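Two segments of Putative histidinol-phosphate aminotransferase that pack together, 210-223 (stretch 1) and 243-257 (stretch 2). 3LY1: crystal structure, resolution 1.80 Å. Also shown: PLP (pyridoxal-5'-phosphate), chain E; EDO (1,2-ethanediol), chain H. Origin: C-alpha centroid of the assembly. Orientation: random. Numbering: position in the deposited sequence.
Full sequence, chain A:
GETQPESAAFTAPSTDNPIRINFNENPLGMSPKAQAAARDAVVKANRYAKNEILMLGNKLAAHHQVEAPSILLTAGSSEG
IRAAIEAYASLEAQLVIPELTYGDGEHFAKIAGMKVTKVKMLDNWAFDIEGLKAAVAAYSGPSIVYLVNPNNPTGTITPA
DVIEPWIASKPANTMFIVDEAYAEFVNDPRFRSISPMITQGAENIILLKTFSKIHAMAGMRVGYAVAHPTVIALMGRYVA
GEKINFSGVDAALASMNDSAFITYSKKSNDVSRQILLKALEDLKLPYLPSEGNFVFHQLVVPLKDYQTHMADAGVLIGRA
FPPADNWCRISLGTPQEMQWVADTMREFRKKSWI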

ATOM      1  N   THR A 210      -1.954  -0.843  13.891  1.00 13.91           N
ATOM      2  CA  THR A 210      -2.861  -0.974  12.748  1.00 13.96           C
ATOM      3  C   THR A 210      -4.254  -0.502  13.151  1.00 14.78           C
ATOM      4  O   THR A 210      -4.583  -0.554  14.312  1.00 14.11           O
ATOM      5  CB  THR A 210      -2.932  -2.419  12.240  1.00 15.70           C
ATOM      6  OG1 THR A 210      -3.743  -2.473  11.051  1.00 15.38           O
ATOM      7  CG2 THR A 210      -3.475  -3.352  13.312  1.00 15.82           C
ATOM      8  N   PHE A 211      -5.046  -0.039  12.179  1.00 15.16           N
ATOM      9  CA  PHE A 211      -6.483   0.239  12.359  1.00 14.61           C
ATOM     10  C   PHE A 211      -7.377  -0.991  12.037  1.00 14.72           C
ATOM     11  O   PHE A 211      -8.614  -0.903  12.038  1.00 13.89           O
ATOM     12  CB  PHE A 211      -6.886   1.427  11.493  1.00 14.32           C
ATOM     13  CG  PHE A 211      -6.466   2.769  12.042  1.00 14.81           C
ATOM     14  CD1 PHE A 211      -5.178   3.279  11.856  1.00 14.07           C
ATOM     15  CD2 PHE A 211      -7.361   3.524  12.746  1.00 15.03           C
ATOM     16  CE1 PHE A 211      -4.830   4.532  12.376  1.00 13.23           C
ATOM     17  CE2 PHE A 211      -7.025   4.789  13.253  1.00 17.12           C
ATOM     18  CZ  PHE A 211      -5.757   5.288  13.071  1.00 15.06           C
ATOM     19  N   SER A 212      -6.753  -2.117  11.723  1.00 15.54           N
ATOM     20  CA  SER A 212      -7.438  -3.287  11.193  1.00 16.02           C
ATOM     21  C   SER A 212      -8.228  -4.068  12.273  1.00 16.45           C
ATOM     22  O   SER A 212      -9.039  -4.894  11.915  1.00 16.98           O
ATOM     23  CB  SER A 212      -6.451  -4.236  10.522  1.00 16.34           C
ATOM     24  OG  SER A 212      -5.946  -3.730   9.315  1.00 16.78           O
ATOM     25  N   LYS A 213      -7.987  -3.818  13.560  1.00 15.41           N
ATOM     26  CA  LYS A 213      -8.514  -4.697  14.629  1.00 16.03           C
ATOM     27  C   LYS A 213      -9.520  -3.972  15.528  1.00 15.73           C
ATOM     28  O   LYS A 213     -10.691  -3.939  15.184  1.00 15.27           O
ATOM     29  CB  LYS A 213      -7.380  -5.372  15.394  1.00 16.57           C
ATOM     30  CG  LYS A 213      -6.297  -6.042  14.484  1.00 16.93           C
ATOM     31  CD  LYS A 213      -6.801  -7.193  13.627  1.00 18.62           C
ATOM     32  CE  LYS A 213      -5.746  -7.734  12.672  1.00 22.75           C
ATOM     33  NZ  LYS A 213      -6.256  -8.876  11.843  1.00 26.40           N
ATOM     34  N   ILE A 214      -9.104  -3.327  16.607  1.00 16.54           N
ATOM     35  CA  ILE A 214     -10.100  -2.632  17.450  1.00 16.64           C
ATOM     36  C   ILE A 214     -10.920  -1.641  16.600  1.00 16.77           C
ATOM     37  O   ILE A 214     -12.150  -1.528  16.784  1.00 16.57           O
ATOM     38  CB  ILE A 214      -9.474  -1.921  18.692  1.00 16.21           C
ATOM     39  CG1 ILE A 214     -10.561  -1.460  19.678  1.00 19.74           C
ATOM     40  CG2 ILE A 214      -8.628  -0.761  18.302  1.00 17.41           C
ATOM     41  CD1 ILE A 214     -10.777  -2.380  20.832  1.00 18.61           C
ATOM     42  N   HIS A 215     -10.253  -0.945  15.665  1.00 16.31           N
ATOM     43  CA  HIS A 215     -10.920   0.059  14.845  1.00 16.15           C
ATOM     44  C   HIS A 215     -11.722  -0.567  13.703  1.00 15.50           C
ATOM     45  O   HIS A 215     -12.390   0.136  12.975  1.00 16.12           O
ATOM     46  CB  HIS A 215      -9.914   1.079  14.278  1.00 17.24           C
ATOM     47  CG  HIS A 215      -9.353   2.032  15.302  1.00 17.22           C
ATOM     48  ND1 HIS A 215      -9.960   3.224  15.608  1.00 19.80           N
ATOM     49  CD2 HIS A 215      -8.240   1.966  16.072  1.00 19.72           C
ATOM     50  CE1 HIS A 215      -9.241   3.858  16.516  1.00 21.06           C
ATOM     51  NE2 HIS A 215      -8.195   3.116  16.818  1.00 17.27           N
ATOM     52  N   ALA A 216     -11.626  -1.874  13.511  1.00 15.34           N
ATOM     53  CA  ALA A 216     -12.506  -2.585  12.564  1.00 16.35           C
ATOM     54  C   ALA A 216     -12.358  -2.151  11.094  1.00 16.43           C
ATOM     55  O   ALA A 216     -13.328  -2.162  10.355  1.00 17.78           O
ATOM     56  CB  ALA A 216     -13.997  -2.467  13.017  1.00 15.12           C
HETATM   57  N   MSE A 217     -11.142  -1.838  10.657  1.00 16.93           N
HETATM   58  CA  MSE A 217     -10.926  -1.319   9.299  1.00 17.12           C
HETATM   59  C   MSE A 217      -9.899  -2.139   8.508  1.00 17.30           C
HETATM   60  O   MSE A 217      -9.163  -1.570   7.675  1.00 17.31           O
HETATM   61  CB  MSE A 217     -10.459   0.140   9.379  1.00 17.91           C
HETATM   62  CG  MSE A 217     -11.407   1.072  10.073  1.00 17.57           C
HETATM   63 SE   MSE A 217     -10.684   2.940  10.421  0.75 18.21          SE
HETATM   64  CE  MSE A 217      -9.744   3.044   8.967  1.00  2.00           C
ATOM     65  N   ALA A 218      -9.882  -3.458   8.715  1.00 15.73           N
ATOM     66  CA  ALA A 218      -8.950  -4.338   8.012  1.00 16.31           C
ATOM     67  C   ALA A 218      -8.924  -4.011   6.517  1.00 15.10           C
ATOM     68  O   ALA A 218      -7.882  -3.839   5.979  1.00 14.97           O
ATOM     69  CB  ALA A 218      -9.285  -5.846   8.242  1.00 15.43           C
ATOM     70  N   GLY A 219     -10.082  -3.870   5.879  1.00 14.54           N
ATOM     71  CA  GLY A 219     -10.108  -3.671   4.428  1.00 13.85           C
ATOM     72  C   GLY A 219      -9.778  -2.264   3.974  1.00 13.94           C
ATOM     73  O   GLY A 219      -9.759  -2.002   2.792  1.00 14.03           O
HETATM   74  N   MSE A 220      -9.559  -1.356   4.906  1.00 13.84           N
HETATM   75  CA  MSE A 220      -9.214   0.016   4.593  1.00 14.92           C
HETATM   76  C   MSE A 220      -7.697   0.251   4.502  1.00 14.31           C
HETATM   77  O   MSE A 220      -7.261   1.262   3.947  1.00 14.59           O
HETATM   78  CB  MSE A 220      -9.851   0.957   5.593  1.00 14.04           C
HETATM   79  CG  MSE A 220     -11.333   1.006   5.522  1.00 18.48           C
HETATM   80 SE   MSE A 220     -12.005   2.250   4.104  0.75 20.77          SE
HETATM   81  CE  MSE A 220     -12.148   0.945   2.632  1.00 18.61           C
ATOM     82  N   ARG A 221      -6.895  -0.719   4.958  1.00 14.05           N
ATOM     83  CA  ARG A 221      -5.445  -0.681   4.811  1.00 13.95           C
ATOM     84  C   ARG A 221      -4.789   0.596   5.385  1.00 13.89           C
ATOM     85  O   ARG A 221      -4.202   1.401   4.654  1.00 12.65           O
ATOM     86  CB  ARG A 221      -5.024  -0.944   3.343  1.00 14.33           C
ATOM     87  CG  ARG A 221      -5.867  -2.016   2.629  1.00 15.34           C
ATOM     88  CD  ARG A 221      -5.871  -3.364   3.354  1.00 14.80           C
ATOM     89  NE  ARG A 221      -4.506  -3.868   3.628  1.00 12.96           N
ATOM     90  CZ  ARG A 221      -4.057  -4.241   4.824  1.00 12.38           C
ATOM     91  NH1 ARG A 221      -4.861  -4.221   5.872  1.00 15.40           N
ATOM     92  NH2 ARG A 221      -2.804  -4.673   4.968  1.00 15.30           N
ATOM     93  N   VAL A 222      -4.889   0.760   6.700  1.00 13.67           N
ATOM     94  CA  VAL A 222      -4.233   1.851   7.391  1.00 14.08           C
ATOM     95  C   VAL A 222      -3.513   1.311   8.608  1.00 13.81           C
ATOM     96  O   VAL A 222      -4.128   0.761   9.502  1.00 14.94           O
ATOM     97  CB  VAL A 222      -5.233   2.986   7.821  1.00 14.08           C
ATOM     98  CG1 VAL A 222      -4.456   4.219   8.320  1.00 13.37           C
ATOM     99  CG2 VAL A 222      -6.222   3.374   6.681  1.00 15.68           C
ATOM    100  N   GLY A 223      -2.194   1.457   8.631  1.00 14.91           N
ATOM    101  CA  GLY A 223      -1.411   1.173   9.812  1.00 14.48           C
ATOM    102  C   GLY A 223      -0.288   2.179   9.901  1.00 14.19           C
ATOM    103  O   GLY A 223      -0.235   3.126   9.108  1.00 13.85           O
ATOM    104  N   LYS A 243       1.125   7.237   1.039  1.00 16.03           N
ATOM    105  CA  LYS A 243       0.104   7.492   0.029  1.00 16.36           C
ATOM    106  C   LYS A 243      -1.076   6.557   0.315  1.00 17.11           C
ATOM    107  O   LYS A 243      -1.431   5.693  -0.500  1.00 18.12           O
ATOM    108  CB  LYS A 243       0.668   7.254  -1.374  1.00 15.03           C
ATOM    109  CG  LYS A 243       1.888   8.115  -1.714  1.00 14.84           C
ATOM    110  CD  LYS A 243       2.382   7.861  -3.096  1.00 17.17           C
ATOM    111  CE  LYS A 243       3.558   8.775  -3.454  1.00 18.78           C
ATOM    112  NZ  LYS A 243       3.962   8.631  -4.857  1.00 20.36           N
ATOM    113  N   ILE A 244      -1.651   6.756   1.488  1.00 16.61           N
ATOM    114  CA  ILE A 244      -2.754   5.961   2.008  1.00 16.87           C
ATOM    115  C   ILE A 244      -4.001   6.361   1.235  1.00 16.04           C
ATOM    116  O   ILE A 244      -4.130   7.489   0.768  1.00 16.09           O
ATOM    117  CB  ILE A 244      -2.895   6.196   3.555  1.00 17.32           C
ATOM    118  CG1 ILE A 244      -1.559   5.899   4.256  1.00 17.90           C
ATOM    119  CG2 ILE A 244      -3.898   5.269   4.182  1.00 17.74           C
ATOM    120  CD1 ILE A 244      -1.042   4.469   3.991  1.00 18.29           C
ATOM    121  N   ASN A 245      -4.936   5.436   1.109  1.00 15.34           N
ATOM    122  CA  ASN A 245      -6.145   5.685   0.360  1.00 15.15           C
ATOM    123  C   ASN A 245      -7.072   6.674   1.085  1.00 14.64           C
ATOM    124  O   ASN A 245      -7.072   6.755   2.322  1.00 15.31           O
ATOM    125  CB  ASN A 245      -6.831   4.373  -0.028  1.00 15.10           C
ATOM    126  CG  ASN A 245      -7.768   3.864   1.012  1.00 17.72           C
ATOM    127  OD1 ASN A 245      -8.933   4.274   1.089  1.00 14.17           O
ATOM    128  ND2 ASN A 245      -7.281   2.949   1.819  1.00 20.50           N
ATOM    129  N   PHE A 246      -7.790   7.471   0.304  1.00 14.57           N
ATOM    130  CA  PHE A 246      -8.599   8.582   0.831  1.00 14.58           C
ATOM    131  C   PHE A 246      -9.669   8.132   1.827  1.00 14.74           C
ATOM    132  O   PHE A 246      -9.827   8.730   2.866  1.00 14.57           O
ATOM    133  CB  PHE A 246      -9.273   9.349  -0.312  1.00 14.35           C
ATOM    134  CG  PHE A 246      -9.211  10.830  -0.169  1.00 12.68           C
ATOM    135  CD1 PHE A 246      -9.651  11.463   0.995  1.00 14.43           C
ATOM    136  CD2 PHE A 246      -8.808  11.614  -1.232  1.00 12.70           C
ATOM    137  CE1 PHE A 246      -9.618  12.825   1.095  1.00 12.90           C
ATOM    138  CE2 PHE A 246      -8.785  12.993  -1.135  1.00 12.95           C
ATOM    139  CZ  PHE A 246      -9.173  13.595   0.027  1.00 12.98           C
ATOM    140  N   SER A 247     -10.394   7.068   1.524  1.00 15.41           N
ATOM    141  CA  SER A 247     -11.443   6.620   2.440  1.00 15.18           C
ATOM    142  C   SER A 247     -10.828   6.131   3.747  1.00 14.97           C
ATOM    143  O   SER A 247     -11.339   6.428   4.803  1.00 14.44           O
ATOM    144  CB  SER A 247     -12.301   5.505   1.818  1.00 15.69           C
ATOM    145  OG  SER A 247     -12.938   5.992   0.658  1.00 15.29           O
ATOM    146  N   GLY A 248      -9.736   5.387   3.659  1.00 13.07           N
ATOM    147  CA  GLY A 248      -9.035   4.938   4.831  1.00 13.62           C
ATOM    148  C   GLY A 248      -8.494   6.055   5.706  1.00 13.41           C
ATOM    149  O   GLY A 248      -8.638   5.987   6.930  1.00 13.79           O
ATOM    150  N   VAL A 249      -7.897   7.080   5.085  1.00 12.28           N
ATOM    151  CA  VAL A 249      -7.332   8.209   5.827  1.00 13.04           C
ATOM    152  C   VAL A 249      -8.460   8.959   6.566  1.00 13.30           C
ATOM    153  O   VAL A 249      -8.359   9.251   7.758  1.00 13.74           O
ATOM    154  CB  VAL A 249      -6.570   9.191   4.918  1.00 13.07           C
ATOM    155  CG1 VAL A 249      -6.260  10.467   5.662  1.00 12.87           C
ATOM    156  CG2 VAL A 249      -5.288   8.531   4.366  1.00 15.75           C
ATOM    157  N   ASP A 250      -9.545   9.256   5.866  1.00 14.02           N
ATOM    158  CA  ASP A 250     -10.666   9.969   6.494  1.00 14.12           C
ATOM    159  C   ASP A 250     -11.407   9.068   7.506  1.00 14.19           C
ATOM    160  O   ASP A 250     -11.933   9.559   8.519  1.00 13.49           O
ATOM    161  CB  ASP A 250     -11.651  10.487   5.440  1.00 14.98           C
ATOM    162  CG  ASP A 250     -11.191  11.789   4.748  1.00 16.86           C
ATOM    163  OD1 ASP A 250     -10.109  12.337   5.077  1.00 19.00           O
ATOM    164  OD2 ASP A 250     -11.962  12.293   3.894  1.00 20.31           O
ATOM    165  N   ALA A 251     -11.463   7.753   7.253  1.00 12.55           N
ATOM    166  CA  ALA A 251     -12.054   6.869   8.257  1.00 12.82           C
ATOM    167  C   ALA A 251     -11.169   6.810   9.495  1.00 13.29           C
ATOM    168  O   ALA A 251     -11.670   6.813  10.607  1.00 14.45           O
ATOM    169  CB  ALA A 251     -12.344   5.517   7.697  1.00 13.39           C
ATOM    170  N   ALA A 252      -9.841   6.748   9.315  1.00 14.94           N
ATOM    171  CA  ALA A 252      -8.922   6.718  10.461  1.00 15.07           C
ATOM    172  C   ALA A 252      -9.033   8.004  11.293  1.00 16.03           C
ATOM    173  O   ALA A 252      -9.054   7.930  12.524  1.00 15.76           O
ATOM    174  CB  ALA A 252      -7.447   6.458  10.017  1.00 15.74           C
ATOM    175  N   LEU A 253      -9.096   9.153  10.638  1.00 16.11           N
ATOM    176  CA  LEU A 253      -9.209  10.423  11.363  1.00 18.30           C
ATOM    177  C   LEU A 253     -10.473  10.430  12.216  1.00 18.84           C
ATOM    178  O   LEU A 253     -10.441  10.852  13.368  1.00 20.92           O
ATOM    179  CB  LEU A 253      -9.222  11.617  10.422  1.00 17.90           C
ATOM    180  CG  LEU A 253      -7.893  12.035   9.793  1.00 19.53           C
ATOM    181  CD1 LEU A 253      -8.168  13.026   8.644  1.00 16.57           C
ATOM    182  CD2 LEU A 253      -6.904  12.623  10.817  1.00 18.34           C
ATOM    183  N   ALA A 254     -11.578   9.964  11.657  1.00 18.77           N
ATOM    184  CA  ALA A 254     -12.836   9.925  12.383  1.00 18.86           C
ATOM    185  C   ALA A 254     -12.829   8.901  13.540  1.00 19.05           C
ATOM    186  O   ALA A 254     -13.346   9.188  14.627  1.00 19.26           O
ATOM    187  CB  ALA A 254     -13.982   9.645  11.422  1.00 17.96           C
ATOM    188  N   SER A 255     -12.255   7.715  13.310  1.00 20.24           N
ATOM    189  CA  SER A 255     -12.278   6.632  14.320  1.00 20.54           C
ATOM    190  C   SER A 255     -11.455   7.034  15.551  1.00 21.57           C
ATOM    191  O   SER A 255     -11.856   6.779  16.697  1.00 21.96           O
ATOM    192  CB  SER A 255     -11.807   5.303  13.721  1.00 20.57           C
ATOM    193  OG  SER A 255     -12.142   4.217  14.563  1.00 21.29           O
HETATM  194  N   MSE A 256     -10.359   7.747  15.319  1.00 21.91           N
HETATM  195  CA  MSE A 256      -9.583   8.331  16.419  1.00 23.35           C
HETATM  196  C   MSE A 256     -10.355   9.317  17.307  1.00 25.00           C
HETATM  197  O   MSE A 256      -9.934   9.543  18.450  1.00 25.48           O
HETATM  198  CB  MSE A 256      -8.306   8.992  15.898  1.00 22.57           C
HETATM  199  CG  MSE A 256      -7.288   8.020  15.385  1.00 21.98           C
HETATM  200 SE   MSE A 256      -5.727   8.982  14.889  0.75 19.90          SE
HETATM  201  CE  MSE A 256      -5.051   9.329  16.714  1.00 20.89           C
ATOM    202  N   ASN A 257     -11.451   9.908  16.809  1.00 26.43           N
ATOM    203  CA  ASN A 257     -12.326  10.771  17.624  1.00 27.20           C
ATOM    204  C   ASN A 257     -13.553  10.049  18.242  1.00 27.29           C
ATOM    205  O   ASN A 257     -14.146  10.551  19.186  1.00 26.93           O
ATOM    206  CB  ASN A 257     -12.859  11.968  16.823  1.00 27.91           C
ATOM    207  CG  ASN A 257     -11.770  12.950  16.401  1.00 29.54           C
ATOM    208  OD1 ASN A 257     -10.811  13.211  17.141  1.00 31.21           O
ATOM    209  ND2 ASN A 257     -11.915  13.497  15.191  1.00 30.27           N
TER
HETATM  210  N1  PLP E 500       0.475  -8.059  12.966  1.00 22.27           N
HETATM  211  C2  PLP E 500      -0.262  -9.102  13.488  1.00 23.66           C
HETATM  212  C2A PLP E 500       0.178  -9.715  14.794  1.00 21.62           C
HETATM  213  C3  PLP E 500      -1.362  -9.568  12.767  1.00 23.38           C
HETATM  214  O3  PLP E 500      -2.076 -10.607  13.271  1.00 23.50           O
HETATM  215  C4  PLP E 500      -1.700  -8.970  11.533  1.00 29.17           C
HETATM  216  C4A PLP E 500      -2.958  -9.370  10.807  1.00 33.61           C
HETATM  217  O4A PLP E 500      -3.113 -10.569  10.640  1.00 41.58           O
HETATM  218  C5  PLP E 500      -0.932  -7.920  11.017  1.00 23.83           C
HETATM  219  C6  PLP E 500       0.169  -7.494  11.761  1.00 22.61           C
HETATM  220  C5A PLP E 500      -1.241  -7.254   9.693  1.00 26.61           C
HETATM  221  O4P PLP E 500      -2.520  -6.596   9.637  1.00 24.18           O
HETATM  222  P   PLP E 500      -2.744  -5.302   8.730  1.00 23.16           P
HETATM  223  O1P PLP E 500      -1.883  -5.313   7.506  1.00 23.75           O
HETATM  224  O2P PLP E 500      -2.414  -4.185   9.684  1.00 25.58           O
HETATM  225  O3P PLP E 500      -4.231  -5.395   8.430  1.00 27.13           O
HETATM  226  C1  EDO H   2      -4.472   3.825  16.337  1.00 40.92           C
HETATM  227  O1  EDO H   2      -3.760   2.866  17.111  1.00 40.07           O
HETATM  228  C2  EDO H   2      -4.623   5.090  17.165  1.00 40.94           C
HETATM  229  O2  EDO H   2      -5.733   4.909  18.035  1.00 42.85           O
HETATM  230  O   HOH W   1     -13.884   2.294  13.311  1.00 20.16           O
HETATM  231  O   HOH W   2      -4.452   2.502   2.023  1.00 16.17           O

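Stretch 2, mostly a helix beginning at Phe246, lies against the looped stretch 1 and buries 560 Å² in total. Ile244, just ahead of the helix, opens the contact, its CG2 lying 3.9 Å from Val222 CG2. Asn245 then serves both stretches: its OD1 caps the helix by accepting from Gly248 N (2.9 Å), while its ND2 reaches Met220 O at 2.7 Å in a weak, bent hydrogen bond. Water 2 reinforces this junction, donating to Arg221 O and accepting from Asn245 N and ND2.

The backbones come closest at Gly248, where Gly248 CA lies 4.9 Å from Met220 CA. A CB here would point toward stretch 1 and clash with Met220 O and Val222 CG2, so glycine permits the close approach. One turn on, the small side chains of Ala251 and Ala252 receive larger apolar groups: the selenomethionine Met217 places CE 3.8 Å from Ala251 CB, and Ala252 CB sits over one face of the Phe211 ring, 3.8 Å from its centroid, in a CH-pi contact.

Ser255 supplies the polar counterpart, its OG joined to His215 ND1 by a short, nearly linear hydrogen bond (2.6 Å); water 1 also links Ser255 OG to His215 O. Finally, Met256 CG packs 3.9 Å from Phe211 CE2, at the ring edge.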